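Local atomic coordinates of beta-N-acetylhexosaminidase (PDB entry 1JAK), a protein that hydrolyses terminal beta-linked N-acetylhexosamine residues from glycans, as a family 20 glycoside hydrolase that uses substrate-assisted catalysis. Residues 175-180 with 237-242; 204-209 with 302-307; 210-215 with 225-230. All coordinates share one frame; numbering follows the deposited sequence.

Overall arrangement
All three contacts lie in the catalytic alpha/beta barrel. Contact 1 joins helices 173-184 and 230-242, which follow strands 159-165 and 190-194. Contacts 2 and 3 involve the long loop between strand 190-194 and helix 230-242. In contact 2 its residues 204-209 meet helix 292-307; in contact 3 it folds back on itself. Contact 3 is nested within the spans closed by contacts 1 and 2, whose segments alternate along the chain. The centres of contacts 2 and 3 are about 11 Å apart, and a Lys230-Glu304 salt bridge links them. The centre of contact 1 is about 21 Å from that of contact 2 and about 20 Å from that of contact 3, yet Val176 touches Tyr228. Contact 1 pairs two barrel helices; contacts 2 and 3 fold the loop and fix it to helix 292-307.

Contact 1: residues 175-180 with 237-242; sequences EVKRYI and VRYAAS
Lys177 lies across the ring of Tyr239, and Tyr239 is the residue most covered in the contact. The aliphatic part of the lysine covers one face. Its CG sits 3.7 Å from the centroid of the Tyr239 ring, 20° off the normal, and forms a CH-pi contact. The position is offset toward the rim, on the CD2 side. Lys177 CB comes to 3.6 Å from Tyr239 CE2, while CD and CE run on over the CG-CD1 side. Beyond CG the chain is extended; this lays CD and CE along the ring and carries the amine past it. Tyr239 has CG anti to the backbone N (chi1 -168°), which sends the ring toward helix 173-184.

Ile180 meets the same ring with both branches. Its CG2 approaches obliquely, 3.9 Å from Tyr239 CD2. Its CD1 lies at the ring edge, in plane, and also reaches Ala240, with CD1 3.9 Å from Ala240 CB. The ring is thus held by the lysine on a face and the isoleucine nearer its rim.

The polar ends have partners next to the segments. Tyr239 OH hydrogen-bonds Asp181. Lys177 NZ stands 4.6 Å from Arg238 NH2, but both form salt bridges with Glu235, whose carboxylate probably offsets the like charges. Ser242 turns back on its own helix, and its OG donates to Tyr239 O at 2.6 Å.

The two helix segments run nearly parallel, 16° apart, with axes 10.2 Å from each other at closest approach. They belong to neighbouring helices on the outside of the barrel. Ala240 also packs on Val247 of strand 246-250, and Ile180 on Leu245 just before that strand. On another side of helix 173-184, Tyr179 and Arg178 meet helix 455-462.

Contact 2: residues 204-209 with 302-307; sequences AIDSWP and IGELAA
Ile205 packs its CG2 methyl against the carboxylate of Glu304, with Ile205 CG2 3.5 Å from Glu304 OE2. The two side chains meet at a slant, and CG2 also touches Glu304 CD. Ile205 opens a type I beta turn that closes at Trp208, where Trp208 N bonds back to Ile205 O.

Next in sequence, Asp206 gives its backbone N-H to the glutamate. Asp206 N lies 2.8 Å from Glu304 OE1, in a bond bent to 143°. Its own carboxylate is a like charge, with Asp206 OD2 4.0 Å from Glu304 OE1. Lys230 forms a salt bridge to the same OE1 and is likely to ease this repulsion.

Ser207 bonds twice to the other oxygen. Its N reaches Glu304 OE2 at 2.9 Å and a straighter 157°. Both backbone bonds use syn lone pairs of the carboxylate. Ser207 OG donates to Glu304 OE2 from the anti side at 2.7 Å, 34° out of the carboxylate plane. Three donors from the turn therefore fix the rotation of the Glu304 carboxylate. The glutamate is extended beyond CG, which carries the group from the helix to the turn.

With an alanine in place of this glutamate, the N-H groups of Asp206 and Ser207, the Ser207 hydroxyl and the charge of Lys230 would probably lose their shared acceptor, and the turn its hold on the helix.

Trp208 continues the join, with a hydrogen bond to Asp300 and an edge-to-face meeting with Phe297. The arrangement is a carboxylate bridging two consecutive N-H groups of a type I turn. Here it ties the loop after strand 190-194 to helix 292-307 at the surface of the alpha/beta barrel.

Contact 3: residues 210-215 with 225-230; sequences RLATYG and GGYYTK
The Tyr227 ring has Ala212 CB over the centre of one face. The methyl carbon is 3.6 Å from the centroid of the Tyr227 ring and only 9° off the normal, a well-centred CH-pi contact. A second flat pair lies within segment 210-215, where Arg210 NH2 sits over the rim of one face of the Tyr214 ring. Both segments lie in the long connection between strand 190-194 and helix 230-242 of the alpha/beta barrel, the second reaching the helix's first residue. The short helix 210-213 is built into this connection.

Tyr227 also touches the backbone of Ala212. Its CD2 is 3.3 Å from Ala212 O, and Tyr227 CE2 lies 3.6 Å from the same oxygen. The ring reaches this place with CG between the backbone N and the carbonyl carbon (chi1 64°), which turns it toward the helix. Thr213 adds a looser contact, its CG2 4.4 Å from Tyr227 OH.

No hydrogen bond crosses between the two segments. Each is tied to nearby chain instead. Gly215 makes a backbone bond to Trp201. Gly226 and Tyr228 make backbone bonds to Gly216, Arg202 and Ala204. Gly226 has backbone angles that would jam a side chain against the preceding carbonyl. Thr229 is the N-cap of helix 230-242, its OG1 bonded to Glu232 N. At the end of helix 210-213, Arg210 O accepts from both Tyr214 N at 2.8 Å and Gly215 N at 3.0 Å.

Contact 1: residues 175-180 with 237-242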
loop_
_atom_site.group_PDB
_atom_site.type_symbol
_atom_site.label_atom_id
_atom_site.label_comp_id
_atom_site.label_asym_id
_atom_site.label_seq_id
_atom_site.Cartn_x
_atom_site.Cartn_y
_atom_site.Cartn_z
ATOM N N GLU A 175 8.405 10.615 6.792
ATOM C CA GLU A 175 8.903 9.574 5.904
ATOM C C GLU A 175 7.745 8.674 5.476
ATOM O O GLU A 175 7.724 8.168 4.354
ATOM C CB GLU A 175 10.012 8.776 6.596
ATOM C CG GLU A 175 11.201 9.659 6.942
ATOM C CD GLU A 175 12.304 8.940 7.685
ATOM O OE1 GLU A 175 12.006 8.227 8.666
ATOM O OE2 GLU A 175 13.478 9.107 7.297
ATOM N N VAL A 176 6.772 8.487 6.363
ATOM C CA VAL A 176 5.613 7.673 6.020
ATOM C C VAL A 176 4.759 8.444 5.012
ATOM O O VAL A 176 4.204 7.856 4.086
ATOM C CB VAL A 176 4.777 7.317 7.267
ATOM C CG1 VAL A 176 3.487 6.616 6.858
ATOM C CG2 VAL A 176 5.591 6.404 8.176
ATOM N N LYS A 177 4.662 9.763 5.184
ATOM C CA LYS A 177 3.894 10.585 4.248
ATOM C C LYS A 177 4.535 10.478 2.869
ATOM O O LYS A 177 3.843 10.433 1.852
ATOM C CB LYS A 177 3.876 12.049 4.697
ATOM C CG LYS A 177 2.976 12.313 5.884
ATOM C CD LYS A 177 2.948 13.795 6.229
ATOM C CE LYS A 177 1.960 14.070 7.353
ATOM N NZ LYS A 177 1.930 15.515 7.729
ATOM N N ARG A 178 5.862 10.445 2.843
ATOM C CA ARG A 178 6.590 10.318 1.590
ATOM C C ARG A 178 6.243 8.988 0.919
ATOM O O ARG A 178 5.984 8.944 -0.283
ATOM C CB ARG A 178 8.101 10.409 1.840
ATOM C CG ARG A 178 8.962 9.976 0.658
ATOM C CD ARG A 178 10.428 10.328 0.880
ATOM N NE ARG A 178 11.328 9.523 0.057
ATOM C CZ ARG A 178 12.615 9.801 -0.138
ATOM N NH1 ARG A 178 13.157 10.876 0.427
ATOM N NH2 ARG A 178 13.365 9.002 -0.887
ATOM N N TYR A 179 6.220 7.904 1.694
ATOM C CA TYR A 179 5.896 6.605 1.111
ATOM C C TYR A 179 4.437 6.586 0.654
ATOM O O TYR A 179 4.102 5.975 -0.362
ATOM C CB TYR A 179 6.154 5.474 2.111
ATOM C CG TYR A 179 6.272 4.129 1.432
ATOM C CD1 TYR A 179 7.348 3.849 0.588
ATOM C CD2 TYR A 179 5.282 3.159 1.579
ATOM C CE1 TYR A 179 7.433 2.638 -0.100
ATOM C CE2 TYR A 179 5.357 1.940 0.895
ATOM C CZ TYR A 179 6.436 1.692 0.057
ATOM O OH TYR A 179 6.516 0.505 -0.636
ATOM N N ILE A 180 3.572 7.254 1.410
ATOM C CA ILE A 180 2.161 7.337 1.049
ATOM C C ILE A 180 2.054 7.978 -0.333
ATOM O O ILE A 180 1.304 7.510 -1.190
ATOM C CB ILE A 180 1.376 8.178 2.089
ATOM C CG1 ILE A 180 1.081 7.314 3.318
ATOM C CG2 ILE A 180 0.089 8.737 1.473
ATOM C CD1 ILE A 180 0.543 8.083 4.508
ATOM N N VAL A 237 -2.999 8.888 9.587
ATOM C CA VAL A 237 -4.292 8.433 9.094
ATOM C C VAL A 237 -4.981 9.536 8.290
ATOM O O VAL A 237 -5.576 9.272 7.243
ATOM C CB VAL A 237 -5.213 7.994 10.259
ATOM C CG1 VAL A 237 -6.610 7.698 9.743
ATOM C CG2 VAL A 237 -4.637 6.756 10.931
ATOM N N ARG A 238 -4.892 10.771 8.772
ATOM C CA ARG A 238 -5.516 11.895 8.076
ATOM C C ARG A 238 -4.863 12.117 6.715
ATOM O O ARG A 238 -5.549 12.303 5.709
ATOM C CB ARG A 238 -5.394 13.178 8.900
ATOM C CG ARG A 238 -6.103 14.376 8.270
ATOM C CD ARG A 238 -5.552 15.689 8.806
ATOM N NE ARG A 238 -4.164 15.889 8.390
ATOM C CZ ARG A 238 -3.784 16.138 7.141
ATOM N NH1 ARG A 238 -4.686 16.225 6.171
ATOM N NH2 ARG A 238 -2.497 16.285 6.854
ATOM N N TYR A 239 -3.532 12.103 6.691
ATOM C CA TYR A 239 -2.795 12.310 5.449
ATOM C C TYR A 239 -3.119 11.186 4.469
ATOM O O TYR A 239 -3.356 11.429 3.283
ATOM C CB TYR A 239 -1.290 12.339 5.723
ATOM C CG TYR A 239 -0.464 12.831 4.553
ATOM C CD1 TYR A 239 -0.366 14.192 4.270
ATOM C CD2 TYR A 239 0.211 11.935 3.723
ATOM C CE1 TYR A 239 0.384 14.654 3.188
ATOM C CE2 TYR A 239 0.963 12.384 2.637
ATOM C CZ TYR A 239 1.044 13.747 2.379
ATOM O OH TYR A 239 1.790 14.209 1.320
ATOM N N ALA A 240 -3.127 9.952 4.967
ATOM C CA ALA A 240 -3.438 8.806 4.121
ATOM C C ALA A 240 -4.848 8.957 3.560
ATOM O O ALA A 240 -5.089 8.683 2.386
ATOM C CB ALA A 240 -3.330 7.509 4.924
ATOM N N ALA A 241 -5.775 9.397 4.404
ATOM C CA ALA A 241 -7.159 9.581 3.979
ATOM C C ALA A 241 -7.259 10.613 2.856
ATOM O O ALA A 241 -8.055 10.449 1.929
ATOM C CB ALA A 241 -8.024 10.006 5.167
ATOM N N SER A 242 -6.450 11.669 2.932
ATOM C CA SER A 242 -6.473 12.707 1.901
ATOM C C SER A 242 -5.907 12.157 0.590
ATOM O O SER A 242 -6.097 12.748 -0.475
ATOM C CB SER A 242 -5.679 13.941 2.351
ATOM O OG SER A 242 -4.292 13.668 2.448
#

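Contact 2: residues 204-209 with 302-307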
loop_
_atom_site.group_PDB
_atom_site.type_symbol
_atom_site.label_atom_id
_atom_site.label_comp_id
_atom_site.label_asym_id
_atom_site.label_seq_id
_atom_site.Cartn_x
_atom_site.Cartn_y
_atom_site.Cartn_z
ATOM N N ALA A 204 2.001 4.498 20.742
ATOM C CA ALA A 204 1.820 4.743 22.167
ATOM C C ALA A 204 0.491 4.196 22.681
ATOM O O ALA A 204 -0.571 4.489 22.135
ATOM C CB ALA A 204 1.918 6.243 22.461
ATOM N N ILE A 205 0.570 3.387 23.735
ATOM C CA ILE A 205 -0.608 2.789 24.367
ATOM C C ILE A 205 -0.629 3.332 25.799
ATOM O O ILE A 205 0.270 3.041 26.585
ATOM C CB ILE A 205 -0.489 1.242 24.407
ATOM C CG1 ILE A 205 -0.349 0.688 22.984
ATOM C CG2 ILE A 205 -1.701 0.640 25.102
ATOM C CD1 ILE A 205 -1.529 0.996 22.076
ATOM N N ASP A 206 -1.648 4.122 26.136
ATOM C CA ASP A 206 -1.738 4.721 27.468
ATOM C C ASP A 206 -1.765 3.726 28.624
ATOM O O ASP A 206 -1.148 3.960 29.667
ATOM C CB ASP A 206 -2.973 5.623 27.579
ATOM C CG ASP A 206 -2.925 6.815 26.636
ATOM O OD1 ASP A 206 -1.820 7.330 26.371
ATOM O OD2 ASP A 206 -4.004 7.245 26.175
ATOM N N SER A 207 -2.489 2.628 28.446
ATOM C CA SER A 207 -2.605 1.622 29.497
ATOM C C SER A 207 -1.315 0.853 29.774
ATOM O O SER A 207 -1.148 0.281 30.854
ATOM C CB SER A 207 -3.748 0.656 29.168
ATOM O OG SER A 207 -3.676 0.195 27.832
ATOM N N TRP A 208 -0.406 0.845 28.802
ATOM C CA TRP A 208 0.885 0.167 28.937
ATOM C C TRP A 208 1.956 1.100 28.364
ATOM O O TRP A 208 2.508 0.846 27.293
ATOM C CB TRP A 208 0.881 -1.158 28.166
ATOM C CG TRP A 208 -0.170 -2.130 28.630
ATOM C CD1 TRP A 208 -1.517 -2.038 28.433
ATOM C CD2 TRP A 208 0.040 -3.314 29.411
ATOM N NE1 TRP A 208 -2.161 -3.088 29.044
ATOM C CE2 TRP A 208 -1.228 -3.887 29.652
ATOM C CE3 TRP A 208 1.179 -3.947 29.933
ATOM C CZ2 TRP A 208 -1.394 -5.065 30.394
ATOM C CZ3 TRP A 208 1.016 -5.120 30.672
ATOM C CH2 TRP A 208 -0.263 -5.665 30.894
ATOM N N PRO A 209 2.269 2.188 29.088
ATOM C CA PRO A 209 3.252 3.212 28.715
ATOM C C PRO A 209 4.642 2.746 28.289
ATOM O O PRO A 209 5.266 3.376 27.434
ATOM C CB PRO A 209 3.315 4.099 29.957
ATOM C CG PRO A 209 1.963 3.951 30.555
ATOM C CD PRO A 209 1.720 2.472 30.426
ATOM N N ILE A 302 -5.747 -3.615 21.571
ATOM C CA ILE A 302 -6.684 -3.597 20.455
ATOM C C ILE A 302 -7.743 -2.514 20.655
ATOM O O ILE A 302 -8.166 -1.858 19.698
ATOM C CB ILE A 302 -7.355 -4.979 20.280
ATOM C CG1 ILE A 302 -6.312 -5.989 19.785
ATOM C CG2 ILE A 302 -8.526 -4.880 19.312
ATOM C CD1 ILE A 302 -6.841 -7.402 19.584
ATOM N N GLY A 303 -8.161 -2.318 21.901
ATOM C CA GLY A 303 -9.159 -1.298 22.179
ATOM C C GLY A 303 -8.640 0.096 21.874
ATOM O O GLY A 303 -9.333 0.907 21.250
ATOM N N GLU A 304 -7.417 0.383 22.311
ATOM C CA GLU A 304 -6.833 1.695 22.075
ATOM C C GLU A 304 -6.523 1.916 20.600
ATOM O O GLU A 304 -6.671 3.027 20.089
ATOM C CB GLU A 304 -5.568 1.886 22.924
ATOM C CG GLU A 304 -5.869 2.120 24.406
ATOM C CD GLU A 304 -4.693 2.689 25.181
ATOM O OE1 GLU A 304 -3.972 3.549 24.630
ATOM O OE2 GLU A 304 -4.502 2.298 26.353
ATOM N N LEU A 305 -6.104 0.860 19.911
ATOM C CA LEU A 305 -5.789 0.980 18.492
ATOM C C LEU A 305 -7.064 1.191 17.679
ATOM O O LEU A 305 -7.092 2.001 16.754
ATOM C CB LEU A 305 -5.055 -0.269 17.996
ATOM C CG LEU A 305 -4.621 -0.270 16.524
ATOM C CD1 LEU A 305 -3.698 0.915 16.243
ATOM C CD2 LEU A 305 -3.918 -1.583 16.207
ATOM N N ALA A 306 -8.124 0.470 18.031
ATOM C CA ALA A 306 -9.388 0.597 17.315
ATOM C C ALA A 306 -9.928 2.022 17.413
ATOM O O ALA A 306 -10.504 2.545 16.458
ATOM C CB ALA A 306 -10.410 -0.389 17.874
ATOM N N ALA A 307 -9.731 2.645 18.570
ATOM C CA ALA A 307 -10.201 4.006 18.801
ATOM C C ALA A 307 -9.534 5.016 17.871
ATOM O O ALA A 307 -10.115 6.052 17.553
ATOM C CB ALA A 307 -9.957 4.400 20.255
#

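Contact 3: residues 210-215 with 225-230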
loop_
_atom_site.group_PDB
_atom_site.type_symbol
_atom_site.label_atom_id
_atom_site.label_comp_id
_atom_site.label_asym_id
_atom_site.label_seq_id
_atom_site.Cartn_x
_atom_site.Cartn_y
_atom_site.Cartn_z
ATOM N N ARG A 210 5.130 1.659 28.880
ATOM C CA ARG A 210 6.465 1.158 28.555
ATOM C C ARG A 210 6.602 0.553 27.164
ATOM O O ARG A 210 7.715 0.431 26.649
ATOM C CB ARG A 210 6.922 0.132 29.596
ATOM C CG ARG A 210 7.278 0.728 30.951
ATOM C CD ARG A 210 7.607 -0.368 31.958
ATOM N NE ARG A 210 8.748 -1.189 31.553
ATOM C CZ ARG A 210 10.010 -0.771 31.539
ATOM N NH1 ARG A 210 10.309 0.469 31.907
ATOM N NH2 ARG A 210 10.980 -1.596 31.163
ATOM N N LEU A 211 5.486 0.166 26.554
ATOM C CA LEU A 211 5.552 -0.417 25.218
ATOM C C LEU A 211 6.251 0.554 24.277
ATOM O O LEU A 211 7.149 0.169 23.533
ATOM C CB LEU A 211 4.153 -0.739 24.691
ATOM C CG LEU A 211 3.383 -1.837 25.435
ATOM C CD1 LEU A 211 1.988 -1.968 24.854
ATOM C CD2 LEU A 211 4.132 -3.163 25.322
ATOM N N ALA A 212 5.853 1.823 24.330
ATOM C CA ALA A 212 6.464 2.827 23.470
ATOM C C ALA A 212 7.796 3.353 23.999
ATOM O O ALA A 212 8.785 3.392 23.267
ATOM C CB ALA A 212 5.492 3.994 23.256
ATOM N N THR A 213 7.828 3.751 25.269
ATOM C CA THR A 213 9.042 4.313 25.856
ATOM C C THR A 213 10.216 3.348 25.952
ATOM O O THR A 213 11.373 3.761 25.847
ATOM C CB THR A 213 8.759 4.903 27.251
ATOM O OG1 THR A 213 8.335 3.864 28.138
ATOM C CG2 THR A 213 7.670 5.956 27.162
ATOM N N TYR A 214 9.929 2.065 26.154
ATOM C CA TYR A 214 10.988 1.067 26.236
ATOM C C TYR A 214 10.985 0.198 24.980
ATOM O O TYR A 214 12.005 0.068 24.301
ATOM C CB TYR A 214 10.800 0.175 27.465
ATOM C CG TYR A 214 11.981 -0.740 27.716
ATOM C CD1 TYR A 214 13.176 -0.240 28.229
ATOM C CD2 TYR A 214 11.909 -2.103 27.417
ATOM C CE1 TYR A 214 14.279 -1.075 28.438
ATOM C CE2 TYR A 214 13.002 -2.944 27.622
ATOM C CZ TYR A 214 14.181 -2.426 28.132
ATOM O OH TYR A 214 15.259 -3.257 28.346
ATOM N N GLY A 215 9.831 -0.386 24.673
ATOM C CA GLY A 215 9.717 -1.244 23.505
ATOM C C GLY A 215 10.031 -0.559 22.186
ATOM O O GLY A 215 10.401 -1.213 21.212
ATOM N N GLY A 225 15.293 4.253 18.234
ATOM C CA GLY A 225 14.195 3.629 17.522
ATOM C C GLY A 225 13.170 4.697 17.196
ATOM O O GLY A 225 13.366 5.507 16.283
ATOM N N GLY A 226 12.081 4.708 17.957
ATOM C CA GLY A 226 11.035 5.690 17.753
ATOM C C GLY A 226 9.652 5.076 17.817
ATOM O O GLY A 226 9.503 3.857 17.856
ATOM N N TYR A 227 8.633 5.924 17.850
ATOM C CA TYR A 227 7.253 5.452 17.877
ATOM C C TYR A 227 6.353 6.639 17.609
ATOM O O TYR A 227 6.799 7.788 17.676
ATOM C CB TYR A 227 6.904 4.821 19.232
ATOM C CG TYR A 227 6.945 5.778 20.404
ATOM C CD1 TYR A 227 5.842 6.573 20.725
ATOM C CD2 TYR A 227 8.100 5.906 21.175
ATOM C CE1 TYR A 227 5.893 7.478 21.789
ATOM C CE2 TYR A 227 8.161 6.803 22.237
ATOM C CZ TYR A 227 7.058 7.585 22.536
ATOM O OH TYR A 227 7.134 8.478 23.583
ATOM N N TYR A 228 5.095 6.363 17.294
ATOM C CA TYR A 228 4.142 7.428 17.036
ATOM C C TYR A 228 3.292 7.685 18.255
ATOM O O TYR A 228 2.813 6.750 18.893
ATOM C CB TYR A 228 3.180 7.065 15.905
ATOM C CG TYR A 228 3.840 6.580 14.650
ATOM C CD1 TYR A 228 4.763 7.371 13.976
ATOM C CD2 TYR A 228 3.544 5.318 14.137
ATOM C CE1 TYR A 228 5.380 6.917 12.820
ATOM C CE2 TYR A 228 4.157 4.856 12.984
ATOM C CZ TYR A 228 5.074 5.656 12.334
ATOM O OH TYR A 228 5.706 5.182 11.213
ATOM N N THR A 229 3.107 8.957 18.576
ATOM C CA THR A 229 2.221 9.326 19.665
ATOM C C THR A 229 0.850 9.135 19.020
ATOM O O THR A 229 0.758 8.960 17.803
ATOM C CB THR A 229 2.360 10.811 20.035
ATOM O OG1 THR A 229 2.193 11.610 18.856
ATOM C CG2 THR A 229 3.717 11.090 20.647
ATOM N N LYS A 230 -0.211 9.165 19.818
ATOM C CA LYS A 230 -1.558 9.024 19.276
ATOM C C LYS A 230 -1.780 10.123 18.234
ATOM O O LYS A 230 -2.356 9.880 17.173
ATOM C CB LYS A 230 -2.596 9.181 20.386
ATOM C CG LYS A 230 -2.408 8.271 21.583
ATOM C CD LYS A 230 -2.963 6.893 21.335
ATOM C CE LYS A 230 -3.111 6.126 22.641
ATOM N NZ LYS A 230 -3.629 4.756 22.395
#